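Local coordinates for hypothetical protein (Streptococcus pneumoniae, PDB 2HIY), which is of unknown function but belongs to the DUF1697 family and is built from two ferredoxin-like units, each a four-stranded antiparallel sheet with helices, at residues D[6-11]-D[175-180]; D[12-17]-D[72-77]; D[25-30]-D[64-69]; D[119-124]-D[138-143]. All coordinates share one frame; numbering follows the deposited sequence. Where two conformers were deposited one is given.

Interaction 1: D[6-11]-D[175-180]; sequences RYALLV and DKIGQM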
loop_
_atom_site.group_PDB
_atom_site.type_symbol
_atom_site.label_atom_id
_atom_site.label_comp_id
_atom_site.label_asym_id
_atom_site.label_seq_id
_atom_site.Cartn_x
_atom_site.Cartn_y
_atom_site.Cartn_z
ATOM N N ARG D 6 1.793 38.432 -11.581
ATOM C CA ARG D 6 1.360 37.064 -11.594
ATOM C C ARG D 6 2.244 36.283 -10.621
ATOM O O ARG D 6 3.487 36.383 -10.649
ATOM C CB ARG D 6 1.465 36.493 -13.013
ATOM C CG ARG D 6 0.817 35.138 -13.199
ATOM C CD ARG D 6 -0.678 35.284 -13.443
ATOM N NE ARG D 6 -1.342 34.004 -13.658
ATOM C CZ ARG D 6 -2.635 33.804 -13.389
ATOM N NH1 ARG D 6 -3.189 32.624 -13.627
ATOM N NH2 ARG D 6 -3.361 34.784 -12.868
ATOM N N TYR D 7 1.579 35.522 -9.762
ATOM C CA TYR D 7 2.196 34.747 -8.680
ATOM C C TYR D 7 1.903 33.272 -8.798
ATOM O O TYR D 7 0.839 32.885 -9.306
ATOM C CB TYR D 7 1.652 35.185 -7.312
ATOM C CG TYR D 7 2.111 36.556 -6.894
ATOM C CD1 TYR D 7 1.319 37.687 -7.127
ATOM C CD2 TYR D 7 3.351 36.734 -6.270
ATOM C CE1 TYR D 7 1.744 38.938 -6.770
ATOM C CE2 TYR D 7 3.790 37.996 -5.880
ATOM C CZ TYR D 7 2.975 39.106 -6.141
ATOM O OH TYR D 7 3.356 40.387 -5.779
ATOM N N ALA D 8 2.847 32.454 -8.327
ATOM C CA ALA D 8 2.635 31.037 -8.079
ATOM C C ALA D 8 2.625 30.854 -6.570
ATOM O O ALA D 8 3.518 31.330 -5.853
ATOM C CB ALA D 8 3.769 30.178 -8.700
ATOM N N LEU D 9 1.603 30.154 -6.113
ATOM C CA LEU D 9 1.410 29.788 -4.724
ATOM C C LEU D 9 1.497 28.270 -4.647
ATOM O O LEU D 9 0.650 27.576 -5.214
ATOM C CB LEU D 9 0.008 30.254 -4.314
ATOM C CG LEU D 9 -0.492 29.835 -2.926
ATOM C CD1 LEU D 9 0.425 30.328 -1.798
ATOM C CD2 LEU D 9 -1.937 30.389 -2.742
ATOM N N LEU D 10 2.529 27.766 -3.980
ATOM C CA LEU D 10 2.793 26.323 -3.926
ATOM C C LEU D 10 2.677 25.859 -2.500
ATOM O O LEU D 10 3.223 26.492 -1.596
ATOM C CB LEU D 10 4.207 26.012 -4.456
ATOM C CG LEU D 10 4.575 26.694 -5.774
ATOM C CD1 LEU D 10 6.029 26.282 -6.069
ATOM C CD2 LEU D 10 3.643 26.323 -6.911
ATOM N N VAL D 11 1.966 24.765 -2.287
ATOM C CA VAL D 11 1.819 24.240 -0.935
ATOM C C VAL D 11 2.237 22.772 -0.909
ATOM O O VAL D 11 2.180 22.077 -1.904
ATOM C CB VAL D 11 0.396 24.448 -0.380
ATOM C CG1 VAL D 11 0.026 25.944 -0.326
ATOM C CG2 VAL D 11 -0.615 23.709 -1.206
ATOM N N ASP D 175 9.131 23.253 -14.557
ATOM C CA ASP D 175 8.895 23.842 -15.880
ATOM C C ASP D 175 7.455 24.313 -16.023
ATOM O O ASP D 175 7.201 25.451 -16.453
ATOM C CB ASP D 175 9.249 22.855 -16.995
ATOM C CG ASP D 175 10.739 22.653 -17.138
ATOM O OD1 ASP D 175 11.502 23.518 -16.673
ATOM O OD2 ASP D 175 11.136 21.631 -17.728
ATOM N N LYS D 176 6.520 23.444 -15.659
ATOM C CA LYS D 176 5.082 23.775 -15.798
ATOM C C LYS D 176 4.727 25.031 -14.993
ATOM O O LYS D 176 3.943 25.863 -15.465
ATOM C CB LYS D 176 4.211 22.594 -15.380
ATOM C CG LYS D 176 2.701 22.886 -15.496
ATOM C CD LYS D 176 2.313 23.145 -16.940
ATOM C CE LYS D 176 0.814 23.408 -17.069
ATOM N NZ LYS D 176 0.429 23.789 -18.455
ATOM N N ILE D 177 5.263 25.169 -13.782
ATOM C CA ILE D 177 5.094 26.386 -12.989
ATOM C C ILE D 177 5.527 27.615 -13.788
ATOM O O ILE D 177 4.807 28.597 -13.844
ATOM C CB ILE D 177 5.813 26.276 -11.607
ATOM C CG1 ILE D 177 5.049 25.300 -10.713
ATOM C CG2 ILE D 177 5.967 27.656 -10.914
ATOM C CD1 ILE D 177 5.883 24.671 -9.584
ATOM N N GLY D 178 6.674 27.557 -14.441
ATOM C CA GLY D 178 7.113 28.685 -15.233
ATOM C C GLY D 178 6.161 28.956 -16.391
ATOM O O GLY D 178 5.869 30.103 -16.692
ATOM N N GLN D 179 5.650 27.898 -17.016
ATOM C CA GLN D 179 4.733 28.058 -18.155
ATOM C C GLN D 179 3.421 28.678 -17.678
ATOM O O GLN D 179 2.842 29.560 -18.339
ATOM C CB GLN D 179 4.492 26.707 -18.811
ATOM C CG GLN D 179 5.703 26.232 -19.615
ATOM C CD GLN D 179 5.685 24.740 -19.935
ATOM O OE1 GLN D 179 4.653 24.066 -19.807
ATOM N NE2 GLN D 179 6.833 24.219 -20.363
HETATM N N MSE D 180 2.940 28.234 -16.522
HETATM C CA MSE D 180 1.674 28.759 -15.988
HETATM C C MSE D 180 1.803 30.215 -15.557
HETATM O O MSE D 180 0.813 30.963 -15.615
HETATM C CB MSE D 180 1.164 27.902 -14.829
HETATM C CG MSE D 180 0.689 26.496 -15.204
HETATM SE SE MSE D 180 -1.001 26.500 -16.127
HETATM C CE MSE D 180 -2.131 26.789 -14.562
HETATM O O HOH W 1 -1.785 30.499 -14.771
HETATM O O HOH W 2 -0.450 33.177 -16.151
#
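Ile177, on the C-terminal helix 171-182, divides its side chain between Leu10 and Ala8 of strand 5-10. Its longer branch meets Leu10 tip to tip: Ile177 CD1 sits over the fork of the leucine, 3.9 Å from Leu10 CD1 and the same distance from Leu10 CD2. The shorter branch serves Ala8, with Ile177 CG2 4.0 Å from Ala8 CB. The isoleucine torsion explains this division, because with chi1 at -71° CG1 lies beside the backbone N and carries CD1 to Leu10, while CG2, anti to that N, is turned to the alanine two residues earlier in the strand. The strand is a central one in the first ferredoxin-like sheet, and the pieces 6-10 and 175-180 run roughly antiparallel, 146° between their directions. Alternation along it sends Ala8 and Leu10 to the C-terminal helix, while Tyr7 and Leu9 go to the other face, where helix 56-70 packs, so this sheet has helices on both sides. Nearer the end of the helix the contact turns polar and watery. Arg6 NE and Met180 O stand 4.2 Å apart. Arg6 NH1 donates to a water whose O is 2.8 Å away, in the guanidinium plane at the edge; that water also reaches Met180 O, and a second holds Arg6 NE only weakly. The firmer anchors of the guanidinium are Thr51 OG1 and Lys38 O, both bonded to Arg6 NH2.

Interaction 2: D[12-17]-D[72-77]; sequences RGINVG and PFIQSF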
loop_
_atom_site.group_PDB
_atom_site.type_symbol
_atom_site.label_atom_id
_atom_site.label_comp_id
_atom_site.label_asym_id
_atom_site.label_seq_id
_atom_site.Cartn_x
_atom_site.Cartn_y
_atom_site.Cartn_z
ATOM N N ARG D 12 2.698 22.323 0.248
ATOM C CA ARG D 12 3.077 20.926 0.407
ATOM C C ARG D 12 2.051 20.187 1.241
ATOM O O ARG D 12 1.296 20.802 2.021
ATOM C CB ARG D 12 4.434 20.843 1.121
ATOM C CG ARG D 12 4.374 21.362 2.550
ATOM C CD ARG D 12 5.200 20.602 3.604
ATOM N NE ARG D 12 5.526 19.221 3.283
ATOM C CZ ARG D 12 4.993 18.138 3.856
ATOM N NH1 ARG D 12 5.413 16.940 3.472
ATOM N NH2 ARG D 12 4.073 18.239 4.796
ATOM N N GLY D 13 2.043 18.876 1.086
ATOM C CA GLY D 13 1.345 17.993 1.985
ATOM C C GLY D 13 -0.142 17.819 1.774
ATOM O O GLY D 13 -0.794 17.195 2.603
ATOM N N ILE D 14 -0.689 18.351 0.680
ATOM C CA ILE D 14 -2.138 18.262 0.484
ATOM C C ILE D 14 -2.576 17.106 -0.402
ATOM O O ILE D 14 -1.792 16.604 -1.219
ATOM C CB ILE D 14 -2.757 19.603 -0.012
ATOM C CG1 ILE D 14 -2.375 19.957 -1.458
ATOM C CG2 ILE D 14 -2.416 20.738 0.947
ATOM C CD1 ILE D 14 -3.306 21.020 -2.068
ATOM N N ASN D 15 -3.824 16.691 -0.227
ATOM C CA ASN D 15 -4.444 15.665 -1.071
ATOM C C ASN D 15 -3.627 14.382 -1.163
ATOM O O ASN D 15 -3.461 13.813 -2.245
ATOM C CB ASN D 15 -4.738 16.232 -2.462
ATOM C CG ASN D 15 -5.811 17.291 -2.419
ATOM O OD1 ASN D 15 -6.753 17.195 -1.645
ATOM N ND2 ASN D 15 -5.635 18.346 -3.211
ATOM N N VAL D 16 -3.096 13.959 -0.018
ATOM C CA VAL D 16 -2.349 12.697 0.088
ATOM C C VAL D 16 -2.807 11.937 1.334
ATOM O O VAL D 16 -3.363 12.535 2.268
ATOM C CB VAL D 16 -0.819 12.939 0.154
ATOM C CG1 VAL D 16 -0.293 13.481 -1.168
ATOM C CG2 VAL D 16 -0.460 13.881 1.285
ATOM N N GLY D 17 -2.577 10.628 1.339
ATOM C CA GLY D 17 -2.825 9.785 2.520
ATOM C C GLY D 17 -4.220 9.877 3.102
ATOM O O GLY D 17 -4.398 9.773 4.320
ATOM N N PRO D 72 -6.173 24.482 7.864
ATOM C CA PRO D 72 -5.149 24.674 8.890
ATOM C C PRO D 72 -3.967 23.716 8.784
ATOM O O PRO D 72 -2.946 23.974 9.426
ATOM C CB PRO D 72 -5.913 24.499 10.222
ATOM C CG PRO D 72 -7.256 24.111 9.880
ATOM C CD PRO D 72 -7.490 24.111 8.424
ATOM N N PHE D 73 -4.083 22.646 8.007
ATOM C CA PHE D 73 -2.940 21.767 7.728
ATOM C C PHE D 73 -1.968 22.361 6.710
ATOM O O PHE D 73 -0.887 21.811 6.490
ATOM C CB PHE D 73 -3.449 20.406 7.249
ATOM C CG PHE D 73 -4.497 20.497 6.161
ATOM C CD1 PHE D 73 -4.110 20.667 4.834
ATOM C CD2 PHE D 73 -5.862 20.428 6.458
ATOM C CE1 PHE D 73 -5.056 20.781 3.830
ATOM C CE2 PHE D 73 -6.804 20.514 5.447
ATOM C CZ PHE D 73 -6.395 20.685 4.124
ATOM N N ILE D 74 -2.337 23.467 6.067
ATOM C CA ILE D 74 -1.385 24.177 5.186
ATOM C C ILE D 74 -0.630 25.165 6.074
ATOM O O ILE D 74 -1.141 26.240 6.405
ATOM C CB ILE D 74 -2.108 24.876 4.008
ATOM C CG1 ILE D 74 -2.799 23.808 3.122
ATOM C CG2 ILE D 74 -1.108 25.739 3.199
ATOM C CD1 ILE D 74 -3.604 24.348 1.918
ATOM N N GLN D 75 0.554 24.762 6.512
ATOM C CA GLN D 75 1.306 25.486 7.528
ATOM C C GLN D 75 2.583 26.139 7.014
ATOM O O GLN D 75 3.332 26.749 7.787
ATOM C CB GLN D 75 1.604 24.538 8.708
ATOM C CG GLN D 75 0.328 24.228 9.494
ATOM C CD GLN D 75 0.474 23.158 10.538
ATOM O OE1 GLN D 75 1.580 22.822 10.957
ATOM N NE2 GLN D 75 -0.659 22.619 10.983
ATOM N N SER D 76 2.819 25.999 5.714
ATOM C CA SER D 76 3.864 26.733 5.017
ATOM C C SER D 76 3.409 26.880 3.582
ATOM O O SER D 76 2.561 26.110 3.097
ATOM C CB SER D 76 5.193 25.941 5.041
ATOM O OG SER D 76 5.148 24.778 4.190
ATOM N N PHE D 77 3.940 27.877 2.884
ATOM C CA PHE D 77 3.697 27.953 1.456
ATOM C C PHE D 77 4.809 28.739 0.796
ATOM O O PHE D 77 5.446 29.580 1.443
ATOM C CB PHE D 77 2.309 28.563 1.139
ATOM C CG PHE D 77 2.083 29.945 1.711
ATOM C CD1 PHE D 77 2.436 31.106 1.023
ATOM C CD2 PHE D 77 1.399 30.088 2.906
ATOM C CE1 PHE D 77 2.184 32.378 1.560
ATOM C CE2 PHE D 77 1.134 31.363 3.439
ATOM C CZ PHE D 77 1.532 32.504 2.767
HETATM O O HOH W 3 4.604 24.502 1.265
HETATM O O HOH W 4 1.784 23.375 3.358
HETATM O O HOH W 5 -0.248 20.194 4.275
#
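Ile14 pushes its CG2 methyl between Phe73 and Ile74, and this is the tightly packed part of the contact. The methyl lies 3.8 Å from Ile74 CG1, with Ile74 CD1 almost as close, and it touches Phe73 at the ring edge, in the ring plane, 3.9 Å from Phe73 CE1. Here the aromatic side chain stands at about a right angle to the isoleucine. With chi1 at 70°, Ile14 CG1 occupies the position between backbone N and carbonyl carbon, which places CG2 beside the N and on the side of the opposing loop; Met24 of helix 24-34 also packs on Ile14. Both segments are loops of the first βαββαβ unit: 12-17 follows strand 5-10, whereas the loop 72-77 leads into strand 78-81, and since these strands are antiparallel neighbours the two loops meet at one end of the sheet. Toward Arg12 and Ser76 the packing gives way to water. Arg12 CG comes no nearer than 3.9 Å to Ser76 OG, and three waters link the polar atoms of the two loops. Arg12 O is gripped by two of them, one donating also to Ser76 O and the other to Phe73 O, the water O 2.8 Å from Phe73 O. A third water donates to Ser76 OG and holds Arg12 N weakly. Ser76 OG has its protein partner in Arg164 O. Within the second loop Gln75 NE2 bonds Pro72 O at 3.1 Å, nearly straight at 160°.

Interaction 3: D[25-30]-D[64-69]; sequences AELRQE and ETFFAV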
loop_
_atom_site.group_PDB
_atom_site.type_symbol
_atom_site.label_atom_id
_atom_site.label_comp_id
_atom_site.label_asym_id
_atom_site.label_seq_id
_atom_site.Cartn_x
_atom_site.Cartn_y
_atom_site.Cartn_z
ATOM N N ALA D 25 -11.445 23.418 -7.358
ATOM C CA ALA D 25 -12.464 24.386 -7.722
ATOM C C ALA D 25 -12.913 25.231 -6.524
ATOM O O ALA D 25 -13.251 26.419 -6.679
ATOM C CB ALA D 25 -13.662 23.692 -8.368
ATOM N N GLU D 26 -12.993 24.615 -5.345
ATOM C CA GLU D 26 -13.376 25.352 -4.138
ATOM C C GLU D 26 -12.303 26.361 -3.769
ATOM O O GLU D 26 -12.610 27.526 -3.484
ATOM C CB GLU D 26 -13.640 24.404 -2.968
ATOM C CG GLU D 26 -14.882 23.565 -3.190
ATOM C CD GLU D 26 -15.128 22.498 -2.148
ATOM O OE1 GLU D 26 -14.381 22.397 -1.152
ATOM O OE2 GLU D 26 -16.095 21.727 -2.355
ATOM N N LEU D 27 -11.049 25.925 -3.751
ATOM C CA LEU D 27 -9.958 26.834 -3.446
ATOM C C LEU D 27 -9.922 28.017 -4.441
ATOM O O LEU D 27 -9.712 29.166 -4.024
ATOM C CB LEU D 27 -8.620 26.077 -3.465
ATOM C CG LEU D 27 -7.410 26.919 -3.051
ATOM C CD1 LEU D 27 -7.569 27.475 -1.637
ATOM C CD2 LEU D 27 -6.125 26.120 -3.163
ATOM N N ARG D 28 -10.060 27.762 -5.741
ATOM C CA ARG D 28 -10.060 28.847 -6.715
ATOM C C ARG D 28 -11.161 29.854 -6.400
ATOM O O ARG D 28 -10.913 31.060 -6.437
ATOM C CB ARG D 28 -10.165 28.324 -8.165
ATOM C CG ARG D 28 -9.007 27.428 -8.550
ATOM C CD ARG D 28 -8.974 27.225 -10.083
ATOM N NE ARG D 28 -10.215 26.636 -10.578
ATOM C CZ ARG D 28 -10.435 25.335 -10.775
ATOM N NH1 ARG D 28 -9.490 24.437 -10.524
ATOM N NH2 ARG D 28 -11.617 24.941 -11.210
ATOM N N GLN D 29 -12.357 29.371 -6.078
ATOM C CA GLN D 29 -13.467 30.277 -5.735
ATOM C C GLN D 29 -13.165 31.054 -4.457
ATOM O O GLN D 29 -13.416 32.271 -4.377
ATOM C CB GLN D 29 -14.798 29.501 -5.602
ATOM C CG GLN D 29 -15.967 30.317 -4.996
ATOM C CD GLN D 29 -16.544 31.307 -5.972
ATOM O OE1 GLN D 29 -17.412 30.956 -6.775
ATOM N NE2 GLN D 29 -16.081 32.562 -5.910
ATOM N N GLU D 30 -12.670 30.356 -3.442
ATOM C CA GLU D 30 -12.352 31.008 -2.171
ATOM C C GLU D 30 -11.262 32.081 -2.310
ATOM O O GLU D 30 -11.375 33.174 -1.744
ATOM C CB GLU D 30 -11.912 29.940 -1.182
ATOM C CG GLU D 30 -13.067 29.049 -0.754
ATOM C CD GLU D 30 -12.666 27.662 -0.304
ATOM O OE1 GLU D 30 -11.459 27.325 -0.222
ATOM O OE2 GLU D 30 -13.618 26.885 -0.047
ATOM N N GLU D 64 -1.752 33.643 4.890
ATOM C CA GLU D 64 -1.565 32.997 6.192
ATOM C C GLU D 64 -2.864 32.973 6.983
ATOM O O GLU D 64 -3.243 31.935 7.544
ATOM C CB GLU D 64 -0.470 33.704 6.987
ATOM C CG GLU D 64 0.903 33.378 6.469
ATOM C CD GLU D 64 2.012 34.231 7.060
ATOM O OE1 GLU D 64 1.715 35.281 7.676
ATOM O OE2 GLU D 64 3.195 33.840 6.867
ATOM N N THR D 65 -3.564 34.096 7.033
ATOM C CA THR D 65 -4.837 34.153 7.742
ATOM C C THR D 65 -5.870 33.246 7.074
ATOM O O THR D 65 -6.624 32.529 7.738
ATOM C CB THR D 65 -5.334 35.603 7.815
ATOM O OG1 THR D 65 -4.359 36.363 8.548
ATOM C CG2 THR D 65 -6.715 35.701 8.492
ATOM N N PHE D 66 -5.889 33.256 5.747
ATOM C CA PHE D 66 -6.823 32.401 5.008
ATOM C C PHE D 66 -6.627 30.913 5.306
ATOM O O PHE D 66 -7.579 30.189 5.623
ATOM C CB PHE D 66 -6.703 32.660 3.500
ATOM C CG PHE D 66 -7.481 31.699 2.679
ATOM C CD1 PHE D 66 -8.848 31.877 2.526
ATOM C CD2 PHE D 66 -6.869 30.616 2.084
ATOM C CE1 PHE D 66 -9.601 30.957 1.783
ATOM C CE2 PHE D 66 -7.620 29.717 1.332
ATOM C CZ PHE D 66 -8.985 29.893 1.186
ATOM N N PHE D 67 -5.387 30.434 5.209
ATOM C CA PHE D 67 -5.147 29.022 5.467
ATOM C C PHE D 67 -5.429 28.649 6.916
ATOM O O PHE D 67 -5.955 27.565 7.178
ATOM C CB PHE D 67 -3.723 28.629 5.094
ATOM C CG PHE D 67 -3.456 28.664 3.601
ATOM C CD1 PHE D 67 -4.304 28.023 2.709
ATOM C CD2 PHE D 67 -2.333 29.317 3.113
ATOM C CE1 PHE D 67 -4.035 28.038 1.329
ATOM C CE2 PHE D 67 -2.069 29.330 1.744
ATOM C CZ PHE D 67 -2.913 28.703 0.865
ATOM N N ALA D 68 -5.047 29.526 7.849
ATOM C CA ALA D 68 -5.261 29.204 9.279
ATOM C C ALA D 68 -6.735 28.922 9.557
ATOM O O ALA D 68 -7.041 28.100 10.415
ATOM C CB ALA D 68 -4.723 30.299 10.182
ATOM N N VAL D 69 -7.630 29.587 8.836
ATOM C CA VAL D 69 -9.066 29.421 9.064
ATOM C C VAL D 69 -9.611 28.269 8.234
ATOM O O VAL D 69 -10.380 27.444 8.739
ATOM C CB VAL D 69 -9.846 30.698 8.712
ATOM C CG1 VAL D 69 -11.369 30.448 8.809
ATOM C CG2 VAL D 69 -9.428 31.824 9.624
#
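Phe66 reaches out from helix 56-70 and ends between Leu27 and Glu30, one turn apart on helix 24-34. Leu27 comes to the ring at its edge, close to the ring plane, with Leu27 CD1 3.7 Å from Phe66 CE2. Glu30 uses two parts of its chain: Glu30 CB lies 3.8 Å from Phe66 CZ, and Glu30 OE1 stands in the ring plane at the edge, also 3.8 Å from Phe66 CZ. Carboxylate and ring planes are turned 52° apart, and an oxygen facing the mildly positive rim of a phenyl ring is a probably favourable, weak electrostatic arrangement. The phenylalanine can bridge the distance because its CG is anti to the backbone N (chi1 172°), which directs the ring toward helix 24-34; Leu27 is likewise anti, at -176°, and brings its CD1 to meet it. Further out, the carboxylate is positioned by a hydrogen bond between Tyr71 OH and Glu30 OE1, and His70 stacks on the Phe66 ring. Leu31 and Leu34 extend the apolar lining of the first helix around the same ring. Arg28, which does not touch segment 64-69, bonds Ser41 of strand 39-41 and forms a salt bridge with Glu61 of the second subunit. The pair thus joins the two helices of the first ferredoxin-like unit, and Phe67, next to Phe66, carries helix 56-70 onto Leu9 of strand 5-10 and onto Ile74 of the loop before strand 78-81.

Interaction 4: D[119-124]-D[138-143]; sequences ATVESL and IFWGKF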
loop_
_atom_site.group_PDB
_atom_site.type_symbol
_atom_site.label_atom_id
_atom_site.label_comp_id
_atom_site.label_asym_id
_atom_site.label_seq_id
_atom_site.Cartn_x
_atom_site.Cartn_y
_atom_site.Cartn_z
ATOM N N ALA D 119 22.996 25.744 5.688
ATOM C CA ALA D 119 23.977 25.119 6.588
ATOM C C ALA D 119 23.657 23.655 6.809
ATOM O O ALA D 119 24.534 22.795 6.776
ATOM C CB ALA D 119 24.025 25.869 7.946
ATOM N N THR D 120 22.383 23.349 6.988
ATOM C CA THR D 120 21.972 21.954 7.179
ATOM C C THR D 120 22.272 21.119 5.933
ATOM O O THR D 120 22.871 20.052 6.043
ATOM C CB THR D 120 20.495 21.913 7.519
ATOM O OG1 THR D 120 20.306 22.574 8.778
ATOM C CG2 THR D 120 19.996 20.453 7.641
ATOM N N VAL D 121 21.893 21.632 4.760
ATOM C CA VAL D 121 22.148 20.867 3.544
ATOM C C VAL D 121 23.650 20.664 3.322
ATOM O O VAL D 121 24.083 19.576 2.978
ATOM C CB VAL D 121 21.481 21.507 2.336
ATOM C CG1 VAL D 121 21.907 20.808 1.077
ATOM C CG2 VAL D 121 19.962 21.418 2.464
ATOM N N GLU D 122 24.429 21.706 3.600
ATOM C CA GLU D 122 25.876 21.601 3.396
ATOM C C GLU D 122 26.492 20.598 4.338
ATOM O O GLU D 122 27.604 20.108 4.036
ATOM C CB GLU D 122 26.536 22.968 3.636
ATOM C CG GLU D 122 26.411 23.908 2.450
ATOM C CD GLU D 122 26.963 25.312 2.749
ATOM O OE1 GLU D 122 27.103 25.702 3.945
ATOM O OE2 GLU D 122 27.195 26.050 1.776
ATOM N N SER D 123 25.857 20.314 5.471
ATOM C CA SER D 123 26.370 19.328 6.445
ATOM C C SER D 123 26.192 17.882 5.980
ATOM O O SER D 123 26.776 16.965 6.555
ATOM C CB SER D 123 25.707 19.484 7.828
ATOM O OG SER D 123 24.386 18.928 7.865
ATOM N N LEU D 124 25.363 17.664 4.961
ATOM C CA LEU D 124 25.081 16.313 4.513
ATOM C C LEU D 124 26.194 15.807 3.586
ATOM O O LEU D 124 26.687 16.553 2.735
ATOM C CB LEU D 124 23.752 16.287 3.771
ATOM C CG LEU D 124 22.530 16.848 4.494
ATOM C CD1 LEU D 124 21.319 16.770 3.560
ATOM C CD2 LEU D 124 22.251 16.066 5.783
ATOM N N ILE D 138 16.376 25.102 -4.007
ATOM C CA ILE D 138 17.560 24.251 -4.245
ATOM C C ILE D 138 17.297 23.342 -5.435
ATOM O O ILE D 138 16.299 22.611 -5.450
ATOM C CB ILE D 138 17.860 23.354 -3.018
ATOM C CG1 ILE D 138 17.965 24.221 -1.766
ATOM C CG2 ILE D 138 19.161 22.558 -3.236
ATOM C CD1 ILE D 138 18.116 23.423 -0.473
ATOM N N PHE D 139 18.154 23.401 -6.464
ATOM C CA PHE D 139 18.144 22.391 -7.513
ATOM C C PHE D 139 18.866 21.154 -7.002
ATOM O O PHE D 139 19.975 21.279 -6.487
ATOM C CB PHE D 139 18.939 22.879 -8.737
ATOM C CG PHE D 139 18.481 24.198 -9.330
ATOM C CD1 PHE D 139 17.539 24.202 -10.354
ATOM C CD2 PHE D 139 19.037 25.426 -8.916
ATOM C CE1 PHE D 139 17.138 25.406 -10.950
ATOM C CE2 PHE D 139 18.634 26.618 -9.490
ATOM C CZ PHE D 139 17.691 26.601 -10.531
ATOM N N TRP D 140 18.298 19.964 -7.172
ATOM C CA TRP D 140 18.954 18.771 -6.616
ATOM C C TRP D 140 18.739 17.609 -7.540
ATOM O O TRP D 140 17.597 17.131 -7.747
ATOM C CB TRP D 140 18.408 18.503 -5.223
ATOM C CG TRP D 140 19.220 17.640 -4.332
ATOM C CD1 TRP D 140 20.080 16.607 -4.653
ATOM C CD2 TRP D 140 19.246 17.741 -2.910
ATOM N NE1 TRP D 140 20.643 16.056 -3.508
ATOM C CE2 TRP D 140 20.142 16.746 -2.424
ATOM C CE3 TRP D 140 18.600 18.581 -1.984
ATOM C CZ2 TRP D 140 20.398 16.573 -1.048
ATOM C CZ3 TRP D 140 18.854 18.410 -0.620
ATOM C CH2 TRP D 140 19.752 17.413 -0.174
ATOM N N GLY D 141 19.827 17.164 -8.173
ATOM C CA GLY D 141 19.779 16.109 -9.186
ATOM C C GLY D 141 20.399 14.855 -8.613
ATOM O O GLY D 141 21.392 14.913 -7.886
ATOM N N LYS D 142 19.785 13.725 -8.937
ATOM C CA LYS D 142 20.326 12.429 -8.564
ATOM C C LYS D 142 20.591 11.658 -9.861
ATOM O O LYS D 142 19.708 11.509 -10.708
ATOM C CB LYS D 142 19.319 11.678 -7.657
ATOM C CG LYS D 142 19.201 12.204 -6.203
ATOM C CD LYS D 142 18.534 13.562 -6.029
ATOM C CE LYS D 142 17.138 13.625 -6.573
ATOM N NZ LYS D 142 16.485 14.921 -6.163
ATOM N N PHE D 143 21.811 11.157 -10.029
ATOM C CA PHE D 143 22.226 10.690 -11.355
ATOM C C PHE D 143 21.611 9.404 -11.786
ATOM O O PHE D 143 21.346 9.241 -12.989
ATOM C CB PHE D 143 23.741 10.609 -11.449
ATOM C CG PHE D 143 24.398 11.947 -11.427
ATOM C CD1 PHE D 143 24.353 12.751 -12.554
ATOM C CD2 PHE D 143 25.054 12.417 -10.305
ATOM C CE1 PHE D 143 24.947 14.020 -12.550
ATOM C CE2 PHE D 143 25.664 13.697 -10.279
ATOM C CZ PHE D 143 25.591 14.489 -11.418
#
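Val121 makes two of the three apolar contacts, using both methyls. Val121 CG2 meets Ile138 tip to tip, 4.0 Å from Ile138 CD1, while Val121 CG1 approaches the indole obliquely, 4.2 Å from Trp140 CH2. Leu124 supplies the third: its CD1 sits at the edge of the indole, near the ring plane, 4.1 Å from Trp140 CH2, the two side chains crossing at about a right angle. A chi1 of -161° puts the tryptophan CG anti to its backbone N and carries the six-membered ring toward Val121 and Leu124. The helix is 114-122 of the second βαββαβ unit, and the strand, 137-142, forms an antiparallel pair with 129-133; alternate residues Ile138 and Trp140 face the helix, and Leu131 and Phe133 of the partner strand join them. The polar bonds do not link the two segments: some close within one of them, others run to neighbouring residues. Ser123 OG donates to Thr120 O at 2.6 Å, in the carbonyl plane and on a lone pair. Lys142 NZ bonds Trp140 O from above the carbonyl plane, 57° out of it; the same ammonium forms a salt bridge with Asp104 and a cation-pi contact with Tyr153. Trp140 NE1 is held by Glu129.

Overall arrangement
Interactions 1, 2 and 3 cluster round the first ferredoxin-like unit, and interaction 4 belongs to the second. The centres of interactions 2 and 3 are 12 Å apart, and each lies about 17 Å from that of interaction 1. They share a core in which Phe77 packs on Leu9 and Val11 and also on Phe67. Interaction 4 stands apart, its centre 23 Å from those of interactions 1 and 2 and 32 Å from that of interaction 3. Along the chain, interaction 3 falls within the span of interaction 2, interaction 4 follows, and interaction 1 encloses them all. The C-terminal helix, which follows the second sheet, thus returns to pack on the first and ties the two units together.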